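PDB 1UFB: TT1696 protein, which is of unknown function but belongs to the HEPN family and may bind DNA. Local coordinates for residues L22-C31 with Y104-L113; A34-L45 with A116-L127. All coordinates share one frame; numbering follows the deposited sequence.

Contact 1 of 2, residues L22-C31 with Y104-L113; sequences LGLGDYAWAC and YTRLEAEEAL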
loop_
_atom_site.group_PDB
_atom_site.type_symbol
_atom_site.label_atom_id
_atom_site.label_comp_id
_atom_site.label_asym_id
_atom_site.label_seq_id
_atom_site.Cartn_x
_atom_site.Cartn_y
_atom_site.Cartn_z
ATOM N N LEU A 22 -12.284 6.015 -3.483
ATOM C CA LEU A 22 -13.418 6.607 -2.808
ATOM C C LEU A 22 -14.640 6.167 -3.632
ATOM O O LEU A 22 -15.613 5.701 -3.067
ATOM C CB LEU A 22 -13.203 8.134 -2.781
ATOM C CG LEU A 22 -14.153 9.115 -2.075
ATOM C CD1 LEU A 22 -14.214 8.806 -0.543
ATOM C CD2 LEU A 22 -13.597 10.572 -2.299
ATOM N N GLY A 23 -14.543 6.253 -4.971
ATOM C CA GLY A 23 -15.619 5.841 -5.839
ATOM C C GLY A 23 -15.911 4.354 -5.729
ATOM O O GLY A 23 -17.051 3.947 -5.916
ATOM N N LEU A 24 -14.889 3.527 -5.470
ATOM C CA LEU A 24 -15.072 2.079 -5.295
ATOM C C LEU A 24 -15.655 1.755 -3.926
ATOM O O LEU A 24 -16.040 0.594 -3.658
ATOM C CB LEU A 24 -13.720 1.324 -5.353
ATOM C CG LEU A 24 -12.944 1.391 -6.689
ATOM C CD1 LEU A 24 -11.544 0.855 -6.473
ATOM C CD2 LEU A 24 -13.659 0.533 -7.760
ATOM N N GLY A 25 -15.709 2.745 -3.038
ATOM C CA GLY A 25 -16.167 2.450 -1.677
ATOM C C GLY A 25 -15.080 1.802 -0.792
ATOM O O GLY A 25 -15.363 1.297 0.323
ATOM N N ASP A 26 -13.813 1.848 -1.253
ATOM C CA ASP A 26 -12.696 1.184 -0.484
ATOM C C ASP A 26 -12.012 2.294 0.330
ATOM O O ASP A 26 -10.940 2.765 -0.014
ATOM C CB ASP A 26 -11.712 0.517 -1.472
ATOM C CG ASP A 26 -12.316 -0.675 -2.200
ATOM O OD1 ASP A 26 -13.358 -1.217 -1.735
ATOM O OD2 ASP A 26 -11.745 -1.077 -3.231
ATOM N N TYR A 27 -12.679 2.684 1.440
ATOM C CA TYR A 27 -12.254 3.808 2.269
ATOM C C TYR A 27 -10.889 3.692 2.929
ATOM O O TYR A 27 -10.109 4.629 2.865
ATOM C CB TYR A 27 -13.382 4.145 3.313
ATOM C CG TYR A 27 -14.741 4.340 2.605
ATOM C CD1 TYR A 27 -15.933 3.752 3.085
ATOM C CD2 TYR A 27 -14.813 5.095 1.427
ATOM C CE1 TYR A 27 -17.204 3.947 2.352
ATOM C CE2 TYR A 27 -16.010 5.274 0.719
ATOM C CZ TYR A 27 -17.190 4.720 1.164
ATOM O OH TYR A 27 -18.310 5.025 0.365
ATOM N N ALA A 28 -10.624 2.557 3.547
ATOM C CA ALA A 28 -9.355 2.337 4.172
ATOM C C ALA A 28 -8.271 2.436 3.067
ATOM O O ALA A 28 -7.204 3.065 3.268
ATOM C CB ALA A 28 -9.337 0.966 4.824
ATOM N N TRP A 29 -8.492 1.778 1.946
ATOM C CA TRP A 29 -7.476 1.856 0.874
ATOM C C TRP A 29 -7.307 3.286 0.399
ATOM O O TRP A 29 -6.203 3.683 0.036
ATOM C CB TRP A 29 -7.861 0.932 -0.322
ATOM C CG TRP A 29 -7.310 -0.455 -0.086
ATOM C CD1 TRP A 29 -7.976 -1.528 0.433
ATOM C CD2 TRP A 29 -5.963 -0.894 -0.339
ATOM N NE1 TRP A 29 -7.126 -2.633 0.517
ATOM C CE2 TRP A 29 -5.882 -2.268 0.050
ATOM C CE3 TRP A 29 -4.830 -0.275 -0.864
ATOM C CZ2 TRP A 29 -4.685 -3.035 -0.075
ATOM C CZ3 TRP A 29 -3.637 -1.041 -0.997
ATOM C CH2 TRP A 29 -3.587 -2.410 -0.594
ATOM N N ALA A 30 -8.414 4.068 0.351
ATOM C CA ALA A 30 -8.323 5.464 -0.055
ATOM C C ALA A 30 -7.448 6.238 0.949
ATOM O O ALA A 30 -6.673 7.136 0.577
ATOM C CB ALA A 30 -9.778 6.139 -0.101
ATOM N N CYS A 31 -7.595 5.943 2.228
ATOM C CA CYS A 31 -6.820 6.612 3.243
ATOM C C CYS A 31 -5.326 6.257 3.099
ATOM O O CYS A 31 -4.448 7.106 3.291
ATOM C CB CYS A 31 -7.230 6.166 4.650
ATOM S SG CYS A 31 -8.889 6.927 5.117
ATOM N N TYR A 104 -12.844 2.144 8.503
ATOM C CA TYR A 104 -12.654 3.426 7.832
ATOM C C TYR A 104 -13.920 3.845 7.088
ATOM O O TYR A 104 -14.562 3.009 6.497
ATOM C CB TYR A 104 -11.420 3.320 6.909
ATOM C CG TYR A 104 -10.189 3.078 7.764
ATOM C CD1 TYR A 104 -9.894 1.801 8.255
ATOM C CD2 TYR A 104 -9.388 4.164 8.189
ATOM C CE1 TYR A 104 -8.828 1.618 9.152
ATOM C CE2 TYR A 104 -8.349 4.002 9.075
ATOM C CZ TYR A 104 -8.065 2.713 9.565
ATOM O OH TYR A 104 -7.039 2.563 10.453
ATOM N N THR A 105 -14.266 5.132 7.105
ATOM C CA THR A 105 -15.535 5.573 6.500
ATOM C C THR A 105 -15.294 6.535 5.321
ATOM O O THR A 105 -14.145 7.009 5.084
ATOM C CB THR A 105 -16.392 6.365 7.538
ATOM O OG1 THR A 105 -15.706 7.614 7.829
ATOM C CG2 THR A 105 -16.579 5.561 8.875
ATOM N N ARG A 106 -16.368 6.854 4.616
ATOM C CA ARG A 106 -16.204 7.761 3.492
ATOM C C ARG A 106 -15.745 9.164 3.968
ATOM O O ARG A 106 -14.882 9.810 3.324
ATOM C CB ARG A 106 -17.505 7.906 2.656
ATOM C CG ARG A 106 -17.433 8.946 1.481
ATOM C CD ARG A 106 -18.777 9.078 0.641
ATOM N NE ARG A 106 -19.871 9.656 1.474
ATOM C CZ ARG A 106 -20.037 10.940 1.765
ATOM N NH1 ARG A 106 -19.186 11.848 1.296
ATOM N NH2 ARG A 106 -21.061 11.328 2.557
ATOM N N LEU A 107 -16.365 9.681 5.038
ATOM C CA LEU A 107 -15.997 11.029 5.458
ATOM C C LEU A 107 -14.515 11.073 5.858
ATOM O O LEU A 107 -13.832 12.087 5.631
ATOM C CB LEU A 107 -16.864 11.545 6.646
ATOM C CG LEU A 107 -18.360 11.702 6.268
ATOM C CD1 LEU A 107 -19.211 12.015 7.580
ATOM C CD2 LEU A 107 -18.522 12.868 5.254
ATOM N N GLU A 108 -14.064 10.027 6.531
ATOM C CA GLU A 108 -12.630 9.967 6.904
ATOM C C GLU A 108 -11.702 10.010 5.678
ATOM O O GLU A 108 -10.652 10.682 5.671
ATOM C CB GLU A 108 -12.313 8.670 7.534
ATOM C CG GLU A 108 -12.446 8.657 8.965
ATOM C CD GLU A 108 -11.842 7.376 9.435
ATOM O OE1 GLU A 108 -12.567 6.394 9.257
ATOM O OE2 GLU A 108 -10.639 7.361 9.924
ATOM N N ALA A 109 -12.050 9.208 4.686
ATOM C CA ALA A 109 -11.265 9.147 3.458
ATOM C C ALA A 109 -11.375 10.452 2.710
ATOM O O ALA A 109 -10.396 10.893 2.091
ATOM C CB ALA A 109 -11.778 7.935 2.551
ATOM N N GLU A 110 -12.563 11.124 2.691
ATOM C CA GLU A 110 -12.548 12.442 1.972
ATOM C C GLU A 110 -11.663 13.436 2.698
ATOM O O GLU A 110 -10.920 14.231 2.089
ATOM C CB GLU A 110 -14.002 13.032 1.740
ATOM C CG GLU A 110 -14.829 12.068 0.885
ATOM C CD GLU A 110 -16.193 12.617 0.437
ATOM O OE1 GLU A 110 -16.494 13.754 0.814
ATOM O OE2 GLU A 110 -16.911 11.880 -0.278
ATOM N N GLU A 111 -11.708 13.391 4.024
ATOM C CA GLU A 111 -10.836 14.263 4.796
ATOM C C GLU A 111 -9.359 13.883 4.482
ATOM O O GLU A 111 -8.491 14.757 4.276
ATOM C CB GLU A 111 -11.092 14.096 6.293
ATOM C CG GLU A 111 -10.032 14.850 7.094
ATOM C CD GLU A 111 -10.232 14.592 8.558
ATOM O OE1 GLU A 111 -9.890 13.464 9.063
ATOM O OE2 GLU A 111 -10.772 15.549 9.177
ATOM N N ALA A 112 -9.090 12.574 4.372
ATOM C CA ALA A 112 -7.715 12.136 4.064
ATOM C C ALA A 112 -7.267 12.714 2.717
ATOM O O ALA A 112 -6.124 13.204 2.592
ATOM C CB ALA A 112 -7.649 10.598 4.102
ATOM N N LEU A 113 -8.151 12.676 1.709
ATOM C CA LEU A 113 -7.813 13.291 0.407
ATOM C C LEU A 113 -7.570 14.781 0.582
ATOM O O LEU A 113 -6.648 15.325 0.005
ATOM C CB LEU A 113 -8.933 13.106 -0.637
ATOM C CG LEU A 113 -9.127 11.705 -1.223
ATOM C CD1 LEU A 113 -10.503 11.596 -1.857
ATOM C CD2 LEU A 113 -8.115 11.457 -2.277
#

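Contact 2 of 2, residues A34-L45 with A116-L127; sequences AQQAAEAALKGL and AQKILAFVEEKL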
loop_
_atom_site.group_PDB
_atom_site.type_symbol
_atom_site.label_atom_id
_atom_site.label_comp_id
_atom_site.label_asym_id
_atom_site.label_seq_id
_atom_site.Cartn_x
_atom_site.Cartn_y
_atom_site.Cartn_z
ATOM N N ALA A 34 -3.958 8.090 0.218
ATOM C CA ALA A 34 -3.748 9.500 0.515
ATOM C C ALA A 34 -2.441 9.674 1.302
ATOM O O ALA A 34 -1.643 10.607 1.069
ATOM C CB ALA A 34 -4.947 10.059 1.343
ATOM N N GLN A 35 -2.220 8.822 2.298
ATOM C CA GLN A 35 -0.922 8.950 3.019
ATOM C C GLN A 35 0.247 8.736 1.981
ATOM O O GLN A 35 1.290 9.418 2.066
ATOM C CB GLN A 35 -0.817 7.864 4.135
ATOM C CG GLN A 35 0.536 7.828 4.917
ATOM C CD GLN A 35 1.687 7.124 4.129
ATOM O OE1 GLN A 35 1.434 6.299 3.259
ATOM N NE2 GLN A 35 2.983 7.432 4.499
ATOM N N GLN A 36 0.062 7.809 1.035
ATOM C CA GLN A 36 1.111 7.528 0.057
ATOM C C GLN A 36 1.339 8.725 -0.870
ATOM O O GLN A 36 2.484 8.984 -1.308
ATOM C CB GLN A 36 0.754 6.273 -0.765
ATOM C CG GLN A 36 0.945 4.954 -0.009
ATOM C CD GLN A 36 2.438 4.658 0.202
ATOM O OE1 GLN A 36 3.064 4.915 1.306
ATOM N NE2 GLN A 36 3.037 4.121 -0.844
ATOM N N ALA A 37 0.241 9.450 -1.191
ATOM C CA ALA A 37 0.386 10.666 -2.026
ATOM C C ALA A 37 1.225 11.668 -1.253
ATOM O O ALA A 37 2.175 12.245 -1.801
ATOM C CB ALA A 37 -0.975 11.287 -2.325
ATOM N N ALA A 38 0.877 11.871 0.022
ATOM C CA ALA A 38 1.629 12.843 0.822
ATOM C C ALA A 38 3.103 12.477 0.974
ATOM O O ALA A 38 4.014 13.314 0.867
ATOM C CB ALA A 38 0.994 13.006 2.235
ATOM N N GLU A 39 3.343 11.196 1.219
ATOM C CA GLU A 39 4.685 10.695 1.405
ATOM C C GLU A 39 5.538 10.921 0.127
ATOM O O GLU A 39 6.702 11.418 0.160
ATOM C CB GLU A 39 4.556 9.154 1.722
ATOM C CG GLU A 39 5.928 8.543 2.181
ATOM C CD GLU A 39 5.925 7.016 2.199
ATOM O OE1 GLU A 39 5.148 6.420 2.943
ATOM O OE2 GLU A 39 6.739 6.413 1.475
ATOM N N ALA A 40 5.005 10.468 -1.002
ATOM C CA ALA A 40 5.734 10.580 -2.299
ATOM C C ALA A 40 6.003 12.097 -2.651
ATOM O O ALA A 40 7.132 12.464 -3.121
ATOM C CB ALA A 40 4.896 9.874 -3.446
ATOM N N ALA A 41 5.013 12.934 -2.383
ATOM C CA ALA A 41 5.168 14.382 -2.686
ATOM C C ALA A 41 6.283 14.949 -1.847
ATOM O O ALA A 41 7.149 15.682 -2.390
ATOM C CB ALA A 41 3.882 15.148 -2.396
ATOM N N LEU A 42 6.305 14.631 -0.527
ATOM C CA LEU A 42 7.368 15.163 0.304
ATOM C C LEU A 42 8.711 14.569 -0.063
ATOM O O LEU A 42 9.690 15.260 -0.028
ATOM C CB LEU A 42 7.063 14.990 1.804
ATOM C CG LEU A 42 5.912 15.901 2.263
ATOM C CD1 LEU A 42 5.464 15.599 3.637
ATOM C CD2 LEU A 42 6.427 17.383 2.225
ATOM N N LYS A 43 8.776 13.287 -0.430
ATOM C CA LYS A 43 10.062 12.709 -0.832
ATOM C C LYS A 43 10.528 13.472 -2.104
ATOM O O LYS A 43 11.697 13.783 -2.247
ATOM C CB LYS A 43 9.881 11.190 -1.055
ATOM C CG LYS A 43 9.964 10.458 0.313
ATOM C CD LYS A 43 9.661 8.978 0.231
ATOM C CE LYS A 43 9.784 8.391 1.659
ATOM N NZ LYS A 43 9.494 6.840 1.519
ATOM N N GLY A 44 9.591 13.847 -2.980
ATOM C CA GLY A 44 9.978 14.593 -4.155
ATOM C C GLY A 44 10.480 15.995 -3.776
ATOM O O GLY A 44 11.484 16.450 -4.323
ATOM N N LEU A 45 9.816 16.669 -2.846
ATOM C CA LEU A 45 10.305 17.986 -2.389
ATOM C C LEU A 45 11.715 17.815 -1.810
ATOM O O LEU A 45 12.620 18.633 -2.074
ATOM C CB LEU A 45 9.376 18.589 -1.335
ATOM C CG LEU A 45 9.964 19.911 -0.747
ATOM C CD1 LEU A 45 10.187 20.943 -1.886
ATOM C CD2 LEU A 45 8.982 20.467 0.231
ATOM N N ALA A 116 -4.091 15.268 2.116
ATOM C CA ALA A 116 -3.036 14.949 1.175
ATOM C C ALA A 116 -2.936 16.033 0.116
ATOM O O ALA A 116 -1.806 16.427 -0.298
ATOM C CB ALA A 116 -3.280 13.572 0.515
ATOM N N GLN A 117 -4.094 16.550 -0.310
ATOM C CA GLN A 117 -4.056 17.636 -1.309
ATOM C C GLN A 117 -3.331 18.869 -0.752
ATOM O O GLN A 117 -2.562 19.541 -1.459
ATOM C CB GLN A 117 -5.504 17.991 -1.757
ATOM C CG GLN A 117 -5.549 19.200 -2.589
ATOM C CD GLN A 117 -4.650 19.071 -3.833
ATOM O OE1 GLN A 117 -4.500 17.988 -4.416
ATOM N NE2 GLN A 117 -4.075 20.184 -4.245
ATOM N N LYS A 118 -3.550 19.181 0.519
ATOM C CA LYS A 118 -2.809 20.320 1.135
ATOM C C LYS A 118 -1.303 20.090 1.076
ATOM O O LYS A 118 -0.494 21.015 0.774
ATOM C CB LYS A 118 -3.178 20.463 2.611
ATOM C CG LYS A 118 -4.570 20.866 2.890
ATOM C CD LYS A 118 -4.654 21.173 4.376
ATOM C CE LYS A 118 -6.111 21.283 4.837
ATOM N NZ LYS A 118 -6.145 21.597 6.342
ATOM N N ILE A 119 -0.897 18.844 1.346
ATOM C CA ILE A 119 0.528 18.518 1.303
ATOM C C ILE A 119 1.073 18.665 -0.116
ATOM O O ILE A 119 2.142 19.282 -0.329
ATOM C CB ILE A 119 0.796 17.081 1.803
ATOM C CG1 ILE A 119 0.356 16.944 3.281
ATOM C CG2 ILE A 119 2.293 16.724 1.613
ATOM C CD1 ILE A 119 1.271 17.570 4.311
ATOM N N LEU A 120 0.349 18.101 -1.086
ATOM C CA LEU A 120 0.736 18.170 -2.494
ATOM C C LEU A 120 0.852 19.620 -2.957
ATOM O O LEU A 120 1.819 19.984 -3.674
ATOM C CB LEU A 120 -0.341 17.515 -3.374
ATOM C CG LEU A 120 0.169 16.216 -3.973
ATOM C CD1 LEU A 120 1.358 16.558 -4.936
ATOM C CD2 LEU A 120 0.597 15.295 -2.764
ATOM N N ALA A 121 -0.105 20.429 -2.534
ATOM C CA ALA A 121 -0.133 21.864 -3.008
ATOM C C ALA A 121 1.047 22.630 -2.420
ATOM O O ALA A 121 1.668 23.432 -3.097
ATOM C CB ALA A 121 -1.480 22.523 -2.626
ATOM N N PHE A 122 1.353 22.362 -1.163
ATOM C CA PHE A 122 2.505 22.976 -0.465
ATOM C C PHE A 122 3.762 22.541 -1.247
ATOM O O PHE A 122 4.613 23.362 -1.632
ATOM C CB PHE A 122 2.512 22.471 0.996
ATOM C CG PHE A 122 3.828 22.630 1.728
ATOM C CD1 PHE A 122 4.185 23.839 2.320
ATOM C CD2 PHE A 122 4.714 21.539 1.828
ATOM C CE1 PHE A 122 5.406 23.965 2.992
ATOM C CE2 PHE A 122 5.942 21.659 2.503
ATOM C CZ PHE A 122 6.287 22.871 3.081
ATOM N N VAL A 123 3.885 21.248 -1.526
ATOM C CA VAL A 123 5.045 20.798 -2.274
ATOM C C VAL A 123 5.129 21.448 -3.682
ATOM O O VAL A 123 6.214 21.861 -4.141
ATOM C CB VAL A 123 5.028 19.241 -2.415
ATOM C CG1 VAL A 123 6.030 18.821 -3.495
ATOM C CG2 VAL A 123 5.409 18.592 -1.048
ATOM N N GLU A 124 4.006 21.516 -4.383
ATOM C CA GLU A 124 4.047 22.071 -5.746
ATOM C C GLU A 124 4.499 23.537 -5.716
ATOM O O GLU A 124 5.245 23.985 -6.588
ATOM C CB GLU A 124 2.684 21.927 -6.450
ATOM C CG GLU A 124 2.464 20.500 -7.013
ATOM C CD GLU A 124 0.971 20.101 -7.170
ATOM O OE1 GLU A 124 0.075 20.910 -6.791
ATOM O OE2 GLU A 124 0.715 18.964 -7.654
ATOM N N GLU A 125 4.112 24.255 -4.681
ATOM C CA GLU A 125 4.536 25.625 -4.609
ATOM C C GLU A 125 5.969 25.789 -4.093
ATOM O O GLU A 125 6.598 26.797 -4.388
ATOM C CB GLU A 125 3.548 26.433 -3.781
ATOM C CG GLU A 125 3.946 26.725 -2.387
ATOM C CD GLU A 125 2.737 26.696 -1.510
ATOM O OE1 GLU A 125 1.628 26.799 -2.082
ATOM O OE2 GLU A 125 2.869 26.565 -0.271
ATOM N N LYS A 126 6.501 24.820 -3.343
ATOM C CA LYS A 126 7.877 24.967 -2.854
ATOM C C LYS A 126 8.890 24.398 -3.838
ATOM O O LYS A 126 10.091 24.576 -3.672
ATOM C CB LYS A 126 8.047 24.312 -1.490
ATOM C CG LYS A 126 7.153 24.878 -0.406
ATOM C CD LYS A 126 7.348 26.353 -0.190
ATOM C CE LYS A 126 6.458 26.863 0.947
ATOM N NZ LYS A 126 6.401 28.384 1.072
ATOM N N LEU A 127 8.417 23.725 -4.879
ATOM C CA LEU A 127 9.331 23.183 -5.885
ATOM C C LEU A 127 9.686 24.252 -6.926
ATOM O O LEU A 127 10.865 24.681 -6.983
ATOM C CB LEU A 127 8.693 21.996 -6.617
ATOM C CG LEU A 127 8.769 20.646 -5.901
ATOM C CD1 LEU A 127 8.404 19.561 -6.886
ATOM C CD2 LEU A 127 10.163 20.398 -5.358
ATOM O OXT LEU A 127 8.753 24.642 -7.679
#

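Contact 1 of 2, residues L22-C31 with Y104-L113
With CG of Tyr27 turned beside its backbone N (chi1 -52°), the phenol ring stands against the first turn of helix 106-126, whose backbone places Arg106 CB over the ring; chi1 of 176° then sends Arg106 CG towards Leu22 CD1 (3.8 Å). The CH-pi contact puts Arg106 CB 3.8 Å from the centroid of the Tyr27 ring; Arg106 N sits over the same face nearer the rim, and Gly25 O covers the opposite face. Further out, the Arg106 chain bends and NH1 forms a salt bridge to Glu110 OE2 (2.8 Å): OE2 lies in the guanidinium plane, while NH1 comes from above the carboxylate plane. Leu22 is a knob among Arg106, Ala109, Glu110 and Leu113. Ala109 returns the fit among Leu22, Tyr27, Ala30 and Cys31, with Ala109 CB 3.8 Å from Ala30 CB. Before the helix, Tyr104 CD1 lies 3.6 Å from Ala28 CB, and Cys31 SG approaches that ring obliquely. Thr105 and Glu108 form a capping box. The turn joining helices 4-24 and 27-48, closed by a Schellman motif at Gly25, thus packs on the start of helix 106-126, with Asp26 and Trp29 bonded to His17 and Asn14 of the second subunit.

Contact 2 of 2, residues A34-L45 with A116-L127
Leu45 spreads over the last turn of helix 106-126: its CB lies 4.0 Å from Val123 CG2, and beyond CG the two methyls part. CD1 reaches Leu127 CD2 at 3.5 Å and also touches Lys126 CB, whereas CD2 meets Phe122 CE2 at 4.0 Å, approaching the ring obliquely. CG anti to the backbone N (chi1 174°) turns the two methyls to Leu127 and to Phe122. One turn earlier, Leu42 CD2 packs on Val123 CG2 (3.6 Å) and comes in at the edge of the Phe122 ring, while Leu42 CG meets Ile119 CG2 at 3.8 Å, the two side chains crossing at about a right angle. Ala34, Ala37, Ala38 and Ala41 keep the rest of this face low. Ala116 CB comes within 3.4 Å of Ala34 O, and Leu120 CD2 presses tightly on Ala41 CB at 3.3 Å. These small residues are consistent with segment axes that approach to 8.6 Å, only 14° from parallel. No hydrogen bond joins the two segments: the Glu39-Lys43 salt bridge and the Gln35-Glu39 bond make no contact across them, and the join rests on apolar shape fit.

In the fold
Both contacts join helix 27-48 to helix 106-126, which run nearly parallel, and their centres lie 18 Å apart; Ala34 bridges them by touching the backbone of Ala112 and Leu113. Contact 1 is at the end of the chain's helical bundle, partly buried, and adds the last turn of helix 4-24. Its packing is mixed: a tyrosine face, a cysteine sulfur and aliphatic parts of charged residues, with one salt bridge and a capping box within helix 106-126 and its N-cap. Contact 2 lies nearer the centre of the chain, is largely buried, and is aliphatic apart from one phenylalanine, with helices 4-24, 58-63 and 73-83 packed around it. Each also reaches the second subunit through residues that take no part in its own seam.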